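Local atomic coordinates of HP0958 (PDB entry 3NA7), a protein that probably acts in flagellar biogenesis as an export chaperone and post-transcriptional regulator, and combines a coiled-coil hairpin with a zinc ribbon. Residues L49-E54 against S124-D129; S63-T68 against N110-N115; S84-E89 against R93-E98. All blocks are in the same frame, centred on the assembly; numbering follows the deposited sequence.

Interaction 1 of 3, residues L49-E54 against S124-D129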
loop_
_atom_site.group_PDB
_atom_site.type_symbol
_atom_site.label_atom_id
_atom_site.label_comp_id
_atom_site.label_asym_id
_atom_site.label_seq_id
_atom_site.Cartn_x
_atom_site.Cartn_y
_atom_site.Cartn_z
ATOM N N LEU A 49 4.659 17.140 6.104
ATOM C CA LEU A 49 5.613 17.006 7.204
ATOM C C LEU A 49 7.038 16.744 6.706
ATOM O O LEU A 49 7.981 17.276 7.256
ATOM C CB LEU A 49 5.167 15.925 8.201
ATOM C CG LEU A 49 3.897 16.236 9.028
ATOM C CD1 LEU A 49 3.302 14.988 9.680
ATOM C CD2 LEU A 49 4.141 17.311 10.111
ATOM N N ASN A 50 7.194 15.924 5.671
ATOM C CA ASN A 50 8.493 15.759 5.039
ATOM C C ASN A 50 9.031 17.100 4.510
ATOM O O ASN A 50 10.121 17.532 4.867
ATOM C CB ASN A 50 8.437 14.711 3.927
ATOM C CG ASN A 50 9.785 14.535 3.244
ATOM O OD1 ASN A 50 10.672 13.840 3.760
ATOM N ND2 ASN A 50 9.965 15.204 2.104
ATOM N N LEU A 51 8.250 17.781 3.686
ATOM C CA LEU A 51 8.637 19.107 3.257
ATOM C C LEU A 51 9.006 20.036 4.422
ATOM O O LEU A 51 9.847 20.912 4.241
ATOM C CB LEU A 51 7.564 19.756 2.407
ATOM C CG LEU A 51 7.334 19.247 1.000
ATOM C CD1 LEU A 51 5.930 19.695 0.544
ATOM C CD2 LEU A 51 8.415 19.746 0.048
ATOM N N GLU A 52 8.409 19.850 5.601
ATOM C CA GLU A 52 8.798 20.670 6.748
ATOM C C GLU A 52 10.185 20.310 7.268
ATOM O O GLU A 52 10.929 21.201 7.645
ATOM C CB GLU A 52 7.773 20.666 7.891
ATOM C CG GLU A 52 8.022 21.785 8.953
ATOM C CD GLU A 52 7.783 23.230 8.436
ATOM O OE1 GLU A 52 7.193 23.411 7.358
ATOM O OE2 GLU A 52 8.182 24.200 9.120
ATOM N N GLU A 53 10.537 19.028 7.278
ATOM C CA GLU A 53 11.914 18.634 7.621
ATOM C C GLU A 53 12.929 19.208 6.618
ATOM O O GLU A 53 14.000 19.677 7.017
ATOM C CB GLU A 53 12.072 17.119 7.751
ATOM C CG GLU A 53 11.345 16.484 8.944
ATOM C CD GLU A 53 11.676 17.148 10.292
ATOM O OE1 GLU A 53 12.757 16.852 10.866
ATOM O OE2 GLU A 53 10.842 17.955 10.787
ATOM N N GLU A 54 12.596 19.205 5.330
ATOM C CA GLU A 54 13.513 19.781 4.347
ATOM C C GLU A 54 13.660 21.287 4.504
ATOM O O GLU A 54 14.746 21.818 4.328
ATOM C CB GLU A 54 13.130 19.409 2.923
ATOM C CG GLU A 54 13.265 17.941 2.690
ATOM C CD GLU A 54 12.433 17.422 1.544
ATOM O OE1 GLU A 54 11.792 18.219 0.813
ATOM O OE2 GLU A 54 12.420 16.187 1.388
ATOM N N SER A 124 7.070 25.760 0.792
ATOM C CA SER A 124 5.911 26.285 1.514
ATOM C C SER A 124 4.695 26.425 0.582
ATOM O O SER A 124 3.559 26.182 1.012
ATOM C CB SER A 124 6.218 27.638 2.169
ATOM O OG SER A 124 7.219 27.512 3.159
ATOM N N GLU A 125 4.935 26.819 -0.678
ATOM C CA GLU A 125 3.881 26.811 -1.695
ATOM C C GLU A 125 3.353 25.406 -1.945
ATOM O O GLU A 125 2.139 25.213 -2.063
ATOM C CB GLU A 125 4.354 27.415 -3.015
ATOM C CG GLU A 125 4.386 28.919 -3.033
ATOM C CD GLU A 125 5.347 29.489 -4.095
ATOM O OE1 GLU A 125 5.935 30.560 -3.826
ATOM O OE2 GLU A 125 5.527 28.872 -5.178
ATOM N N LYS A 126 4.263 24.428 -2.022
ATOM C CA LYS A 126 3.851 23.044 -2.230
ATOM C C LYS A 126 3.040 22.532 -1.039
ATOM O O LYS A 126 2.052 21.832 -1.223
ATOM C CB LYS A 126 5.048 22.129 -2.509
ATOM C CG LYS A 126 4.709 20.642 -2.622
ATOM C CD LYS A 126 3.819 20.390 -3.857
ATOM C CE LYS A 126 3.596 18.911 -4.101
ATOM N NZ LYS A 126 2.754 18.750 -5.299
ATOM N N GLN A 127 3.455 22.904 0.164
ATOM C CA GLN A 127 2.700 22.586 1.367
ATOM C C GLN A 127 1.260 23.138 1.321
ATOM O O GLN A 127 0.317 22.427 1.714
ATOM C CB GLN A 127 3.411 23.103 2.607
ATOM C CG GLN A 127 4.689 22.341 2.955
ATOM C CD GLN A 127 5.354 22.920 4.177
ATOM O OE1 GLN A 127 5.470 24.141 4.305
ATOM N NE2 GLN A 127 5.721 22.060 5.130
ATOM N N GLU A 128 1.102 24.392 0.882
ATOM C CA GLU A 128 -0.236 25.025 0.770
ATOM C C GLU A 128 -1.091 24.268 -0.246
ATOM O O GLU A 128 -2.246 23.958 0.030
ATOM C CB GLU A 128 -0.172 26.517 0.420
ATOM C CG GLU A 128 0.625 27.401 1.415
ATOM C CD GLU A 128 -0.074 27.630 2.767
ATOM O OE1 GLU A 128 -1.277 27.277 2.936
ATOM O OE2 GLU A 128 0.598 28.194 3.658
ATOM N N ASP A 129 -0.505 23.933 -1.394
ATOM C CA ASP A 129 -1.143 23.027 -2.363
ATOM C C ASP A 129 -1.687 21.739 -1.767
ATOM O O ASP A 129 -2.877 21.450 -1.873
ATOM C CB ASP A 129 -0.144 22.614 -3.428
ATOM C CG ASP A 129 -0.397 23.266 -4.731
ATOM O OD1 ASP A 129 -1.427 22.897 -5.370
ATOM O OD2 ASP A 129 0.456 24.111 -5.122
#
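Gln127 reaches from helix 124-129 across to Leu51 and Glu52. Its CB leaves the backbone toward helix 49-54, and with CG anti to the carbonyl carbon (chi1 -71°) and the chain extended beyond it, the amide is carried over to the partner helix. CG lies 3.9 Å from Leu51 CB and 3.8 Å from Leu51 CD1, the two side chains sliding past one another in opposite directions. Beyond CD the amide divides its work. NE2 donates to Glu52 OE1 at 3.0 Å, a fairly straight bond (163°) that uses the anti lone pair of the carboxylate oxygen, and the amide and carboxylate planes are nearly coplanar. NE2 also bonds Ile48 O, while OE1 accepts from Lys55 NZ. That ammonium, which also makes a salt bridge with Glu52 OE1, links the amide oxygen to the acid and would probably offset part of the carboxylate's charge. Next to the polar cluster, Leu51 CD1 packs against Lys126 CG at 3.5 Å, meeting the aliphatic part of the lysine, whose amine leads away; Lys123 and Leu130 also touch the leucine. The axes of the two segments are 9.7 Å apart at closest approach, their N-to-C directions at 168°. Leu51 packing against the opposite helix, with polar side chains bonded at the flank, is how the two arms pair here in this antiparallel coiled-coil hairpin.

Interaction 2 of 3, residues S63-T68 against N110-N115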
loop_
_atom_site.group_PDB
_atom_site.type_symbol
_atom_site.label_atom_id
_atom_site.label_comp_id
_atom_site.label_asym_id
_atom_site.label_seq_id
_atom_site.Cartn_x
_atom_site.Cartn_y
_atom_site.Cartn_z
ATOM N N SER A 63 21.190 29.975 8.072
ATOM C CA SER A 63 21.752 30.509 9.300
ATOM C C SER A 63 23.274 30.386 9.331
ATOM O O SER A 63 23.966 31.287 9.818
ATOM C CB SER A 63 21.136 29.798 10.497
ATOM O OG SER A 63 21.574 30.407 11.690
ATOM N N LYS A 64 23.782 29.275 8.798
ATOM C CA LYS A 64 25.222 29.033 8.692
ATOM C C LYS A 64 25.867 30.013 7.727
ATOM O O LYS A 64 26.875 30.643 8.057
ATOM C CB LYS A 64 25.515 27.581 8.302
ATOM C CG LYS A 64 25.456 26.623 9.487
ATOM C CD LYS A 64 25.539 25.148 9.073
ATOM C CE LYS A 64 25.595 24.243 10.303
ATOM N NZ LYS A 64 25.284 22.812 10.013
ATOM N N ASN A 65 25.261 30.165 6.557
ATOM C CA ASN A 65 25.664 31.183 5.599
ATOM C C ASN A 65 25.603 32.605 6.164
ATOM O O ASN A 65 26.391 33.468 5.760
ATOM C CB ASN A 65 24.800 31.109 4.331
ATOM C CG ASN A 65 25.223 29.989 3.392
ATOM O OD1 ASN A 65 26.127 30.158 2.566
ATOM N ND2 ASN A 65 24.562 28.850 3.498
ATOM N N GLU A 66 24.661 32.855 7.069
ATOM C CA GLU A 66 24.460 34.198 7.641
ATOM C C GLU A 66 25.565 34.579 8.620
ATOM O O GLU A 66 25.928 35.761 8.745
ATOM C CB GLU A 66 23.073 34.327 8.305
ATOM C CG GLU A 66 21.937 34.311 7.277
ATOM C CD GLU A 66 20.653 35.023 7.708
ATOM O OE1 GLU A 66 20.084 34.663 8.772
ATOM O OE2 GLU A 66 20.204 35.926 6.947
ATOM N N GLN A 67 26.081 33.565 9.310
ATOM C CA GLN A 67 27.186 33.722 10.243
ATOM C C GLN A 67 28.460 34.060 9.460
ATOM O O GLN A 67 29.155 35.021 9.801
ATOM C CB GLN A 67 27.354 32.451 11.087
ATOM C CG GLN A 67 28.531 32.467 12.037
ATOM C CD GLN A 67 28.481 33.619 13.023
ATOM O OE1 GLN A 67 27.451 33.873 13.650
ATOM N NE2 GLN A 67 29.597 34.323 13.165
ATOM N N THR A 68 28.731 33.316 8.385
ATOM C CA THR A 68 29.928 33.566 7.566
ATOM C C THR A 68 29.855 34.927 6.868
ATOM O O THR A 68 30.861 35.629 6.753
ATOM C CB THR A 68 30.181 32.445 6.542
ATOM O OG1 THR A 68 29.194 32.520 5.518
ATOM C CG2 THR A 68 30.107 31.068 7.204
ATOM N N ASN A 110 25.435 36.205 -0.012
ATOM C CA ASN A 110 24.134 36.815 -0.238
ATOM C C ASN A 110 23.340 36.090 -1.296
ATOM O O ASN A 110 22.156 35.831 -1.078
ATOM C CB ASN A 110 24.233 38.311 -0.551
ATOM C CG ASN A 110 24.341 39.141 0.700
ATOM O OD1 ASN A 110 23.533 38.992 1.613
ATOM N ND2 ASN A 110 25.346 40.006 0.767
ATOM N N ARG A 111 23.974 35.756 -2.421
ATOM C CA ARG A 111 23.332 34.925 -3.447
ATOM C C ARG A 111 22.898 33.537 -2.935
ATOM O O ARG A 111 21.805 33.081 -3.266
ATOM C CB ARG A 111 24.190 34.753 -4.711
ATOM C CG ARG A 111 24.698 36.045 -5.352
ATOM C CD ARG A 111 25.265 35.837 -6.785
ATOM N NE ARG A 111 26.578 35.184 -6.824
ATOM C CZ ARG A 111 27.756 35.820 -6.801
ATOM N NH1 ARG A 111 28.890 35.124 -6.849
ATOM N NH2 ARG A 111 27.816 37.148 -6.736
ATOM N N GLU A 112 23.760 32.859 -2.183
ATOM C CA GLU A 112 23.446 31.537 -1.659
ATOM C C GLU A 112 22.249 31.598 -0.692
ATOM O O GLU A 112 21.340 30.796 -0.787
ATOM C CB GLU A 112 24.689 30.877 -1.000
ATOM C CG GLU A 112 24.424 29.552 -0.226
ATOM C CD GLU A 112 24.068 28.384 -1.132
ATOM O OE1 GLU A 112 23.699 27.292 -0.635
ATOM O OE2 GLU A 112 24.158 28.542 -2.357
ATOM N N ILE A 113 22.249 32.566 0.208
ATOM C CA ILE A 113 21.119 32.772 1.109
ATOM C C ILE A 113 19.822 33.056 0.352
ATOM O O ILE A 113 18.789 32.456 0.660
ATOM C CB ILE A 113 21.395 33.895 2.113
ATOM C CG1 ILE A 113 22.602 33.524 2.972
ATOM C CG2 ILE A 113 20.113 34.201 2.973
ATOM C CD1 ILE A 113 23.170 34.705 3.798
ATOM N N GLU A 114 19.870 33.951 -0.634
ATOM C CA GLU A 114 18.692 34.225 -1.444
ATOM C C GLU A 114 18.195 32.963 -2.163
ATOM O O GLU A 114 16.982 32.743 -2.273
ATOM C CB GLU A 114 18.973 35.338 -2.444
ATOM C CG GLU A 114 17.757 35.849 -3.223
ATOM C CD GLU A 114 18.102 37.026 -4.129
ATOM O OE1 GLU A 114 18.874 37.914 -3.683
ATOM O OE2 GLU A 114 17.593 37.069 -5.280
ATOM N N ASN A 115 19.126 32.136 -2.644
ATOM C CA ASN A 115 18.771 30.876 -3.307
ATOM C C ASN A 115 18.075 29.886 -2.376
ATOM O O ASN A 115 17.102 29.226 -2.775
ATOM C CB ASN A 115 20.002 30.213 -3.942
ATOM C CG ASN A 115 20.324 30.770 -5.316
ATOM O OD1 ASN A 115 19.454 31.326 -5.995
ATOM N ND2 ASN A 115 21.587 30.614 -5.741
#
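Glu112 and Ile113 face Asn65 and Glu66 across the antiparallel coiled-coil hairpin of HP0958, where the two helix segments have N-to-C directions 161° apart and axes 9.5 Å apart at closest approach. Starting along 110-115, Asn110 makes no contact with 63-68 but touches Leu69, one turn farther along the partner helix. Glu112 comes next and uses its methylene part: CG packs against the amide of Asn65, 3.3 Å from OD1 and 3.7 Å from Asn65 CG. The two side chains cross at about a right angle, with the amide and carboxylate planes turned 41° apart. This is a packing contact, since the amide's polar bond is made within its own helix, from ND2 to Gln61 O. That bond would restrict the rotation of the amide, whose OD1 lies against the glutamate's CG.

Ile113, the buried residue of the contact, is at the level of Asn65, their CA atoms 6.6 Å apart. Its CG1 lies anti to the carbonyl carbon (chi1 -61°), a torsion that sends the longer branch across to the other helix, while CG2 takes the place anti to the backbone N. Val62 and Leu69, a turn before and a turn after Asn65, also touch Ile113, so the isoleucine belongs to the apolar seam with an asparagine lying at its level. CG1 meets Asn65 CB at 3.5 Å. Ile113 and Glu66 cross at about a right angle, the terminal methyl CD1 of Ile113 touching Glu66 CG at 3.7 Å.

Interaction 3 of 3, residues S84-E89 against R93-E98; sequences SEIKSE and RSLNIE
A chi1 of -159° sets CG1 of Ile86 opposite the backbone nitrogen and turns the longer branch toward helix 93-98. From the other side Leu95 points its CB at the loop, with CG anti to the carbonyl carbon (chi1 -69°). The two branches cross at a slant and meet methyl to methyl, Ile86 CD1 to Leu95 CD1 at 4.0 Å. This is a light apolar touch, the CA atoms of Ile86 and Leu95 being 9.2 Å apart. Leu95 also rests on Met83, on the last turn of helix 24-85, so its side chain spans from that helix to the residue that follows it.

Here the chain turns round at the tip of the coiled-coil hairpin. Ile86 is the first residue to leave helical geometry and has a positive phi of 55°; the chain then runs through Lys87, Ser88 and Glu89 before the return helix starts at residue 91. Ser88 OG is hydrogen-bonded to Arg90 N, close to the beginning of that helix.

Farther round the turn, Glu89 brings its carboxylate beside the start of 93-98: OE2 lies 4.2 Å from Arg93 N and 4.3 Å from Arg93 CG, distances of packing rather than bonding. The contact buries OE2, and no partner for it is found in the model. The guanidinium of Arg93 is oppositely charged and near, but Arg93 NE stays 5.0 Å from Glu89 OE2, so any attraction between them is probably weak.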
loop_
_atom_site.group_PDB
_atom_site.type_symbol
_atom_site.label_atom_id
_atom_site.label_comp_id
_atom_site.label_asym_id
_atom_site.label_seq_id
_atom_site.Cartn_x
_atom_site.Cartn_y
_atom_site.Cartn_z
ATOM N N SER A 84 42.177 53.456 6.330
ATOM C CA SER A 84 42.081 54.821 6.856
ATOM C C SER A 84 43.369 55.277 7.570
ATOM O O SER A 84 43.816 56.406 7.393
ATOM C CB SER A 84 40.854 54.976 7.759
ATOM O OG SER A 84 41.005 54.259 8.966
ATOM N N GLU A 85 43.960 54.368 8.341
ATOM C CA GLU A 85 45.162 54.610 9.145
ATOM C C GLU A 85 46.399 54.428 8.287
ATOM O O GLU A 85 47.426 55.072 8.494
ATOM C CB GLU A 85 45.207 53.613 10.309
ATOM C CG GLU A 85 43.917 53.550 11.123
ATOM C CD GLU A 85 43.792 52.293 11.963
ATOM O OE1 GLU A 85 44.132 51.194 11.475
ATOM O OE2 GLU A 85 43.332 52.407 13.117
ATOM N N ILE A 86 46.261 53.514 7.334
ATOM C CA ILE A 86 47.235 53.178 6.290
ATOM C C ILE A 86 48.665 52.793 6.726
ATOM O O ILE A 86 48.871 51.652 7.158
ATOM C CB ILE A 86 47.158 54.110 5.025
ATOM C CG1 ILE A 86 47.804 53.407 3.814
ATOM C CG2 ILE A 86 47.750 55.508 5.278
ATOM C CD1 ILE A 86 47.651 51.884 3.801
ATOM N N LYS A 87 49.619 53.721 6.584
ATOM C CA LYS A 87 51.056 53.469 6.784
ATOM C C LYS A 87 51.854 54.297 5.779
ATOM O O LYS A 87 52.610 55.194 6.155
ATOM C CB LYS A 87 51.395 51.987 6.575
ATOM C CG LYS A 87 52.443 51.406 7.527
ATOM C CD LYS A 87 52.759 49.948 7.161
ATOM C CE LYS A 87 51.513 49.056 7.198
ATOM N NZ LYS A 87 51.801 47.700 6.652
ATOM N N SER A 88 51.661 53.985 4.497
ATOM C CA SER A 88 52.445 54.551 3.402
ATOM C C SER A 88 51.537 54.844 2.196
ATOM O O SER A 88 50.756 55.814 2.209
ATOM C CB SER A 88 53.582 53.582 3.016
ATOM O OG SER A 88 53.088 52.278 2.692
ATOM N N GLU A 89 51.661 54.000 1.163
ATOM C CA GLU A 89 50.795 53.989 -0.025
ATOM C C GLU A 89 51.338 52.930 -0.974
ATOM O O GLU A 89 51.091 52.938 -2.188
ATOM C CB GLU A 89 50.678 55.358 -0.706
ATOM C CG GLU A 89 49.281 55.662 -1.260
ATOM C CD GLU A 89 49.016 55.051 -2.635
ATOM O OE1 GLU A 89 48.871 55.836 -3.598
ATOM O OE2 GLU A 89 48.946 53.799 -2.760
ATOM N N ARG A 93 46.533 50.336 -2.678
ATOM C CA ARG A 93 46.142 49.521 -3.833
ATOM C C ARG A 93 45.999 48.052 -3.412
ATOM O O ARG A 93 45.081 47.363 -3.857
ATOM C CB ARG A 93 47.137 49.664 -4.991
ATOM C CG ARG A 93 47.192 51.056 -5.624
ATOM C CD ARG A 93 47.750 51.016 -7.064
ATOM N NE ARG A 93 49.132 51.490 -7.181
ATOM C CZ ARG A 93 50.225 50.759 -6.947
ATOM N NH1 ARG A 93 50.133 49.493 -6.561
ATOM N NH2 ARG A 93 51.424 51.304 -7.092
ATOM N N SER A 94 46.908 47.601 -2.543
ATOM C CA SER A 94 46.930 46.241 -2.007
ATOM C C SER A 94 45.668 45.921 -1.198
ATOM O O SER A 94 45.004 44.899 -1.429
ATOM C CB SER A 94 48.186 46.061 -1.147
ATOM O OG SER A 94 48.059 44.961 -0.266
ATOM N N LEU A 95 45.326 46.811 -0.267
ATOM C CA LEU A 95 44.147 46.631 0.561
ATOM C C LEU A 95 42.865 46.756 -0.237
ATOM O O LEU A 95 41.855 46.175 0.162
ATOM C CB LEU A 95 44.127 47.615 1.741
ATOM C CG LEU A 95 45.165 47.416 2.849
ATOM C CD1 LEU A 95 45.262 48.656 3.726
ATOM C CD2 LEU A 95 44.854 46.194 3.683
ATOM N N ASN A 96 42.891 47.507 -1.342
ATOM C CA ASN A 96 41.682 47.677 -2.166
ATOM C C ASN A 96 41.321 46.320 -2.767
ATOM O O ASN A 96 40.151 46.007 -2.958
ATOM C CB ASN A 96 41.881 48.717 -3.280
ATOM C CG ASN A 96 40.819 49.832 -3.260
ATOM O OD1 ASN A 96 39.716 49.698 -3.806
ATOM N ND2 ASN A 96 41.177 50.967 -2.636
ATOM N N ILE A 97 42.357 45.529 -3.046
ATOM C CA ILE A 97 42.236 44.232 -3.683
ATOM C C ILE A 97 41.847 43.166 -2.643
ATOM O O ILE A 97 40.965 42.347 -2.896
ATOM C CB ILE A 97 43.526 43.896 -4.477
ATOM C CG1 ILE A 97 43.612 44.808 -5.719
ATOM C CG2 ILE A 97 43.575 42.425 -4.871
ATOM C CD1 ILE A 97 44.881 44.667 -6.555
ATOM N N GLU A 98 42.488 43.211 -1.474
ATOM C CA GLU A 98 42.094 42.425 -0.299
ATOM C C GLU A 98 40.598 42.610 -0.055
ATOM O O GLU A 98 39.837 41.651 0.132
ATOM C CB GLU A 98 42.844 42.953 0.922
ATOM C CG GLU A 98 43.654 41.933 1.725
ATOM C CD GLU A 98 42.842 40.744 2.178
ATOM O OE1 GLU A 98 42.437 39.938 1.308
ATOM O OE2 GLU A 98 42.628 40.597 3.403
#

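Overall arrangement
Interactions 1 and 2 join helix 24-85 to helix 91-171, the arms of the kinked antiparallel coiled-coil hairpin; interaction 3 sets the turn after helix 24-85 against the start of the return helix. Along the chain they are nested: interaction 3 inside the loop closed by interaction 2, and that inside the loop closed by interaction 1. Their centres lie about 22, 41 and 68 Å from the centre of the chain. Those of 1 and 2 are 21 Å apart, those of 2 and 3 28 Å, and none touches another. The long paired helices place the turn at the end of the hairpin remote from the zinc ribbon, whose zinc is held by Cys201, Cys204, Cys225 and Cys228.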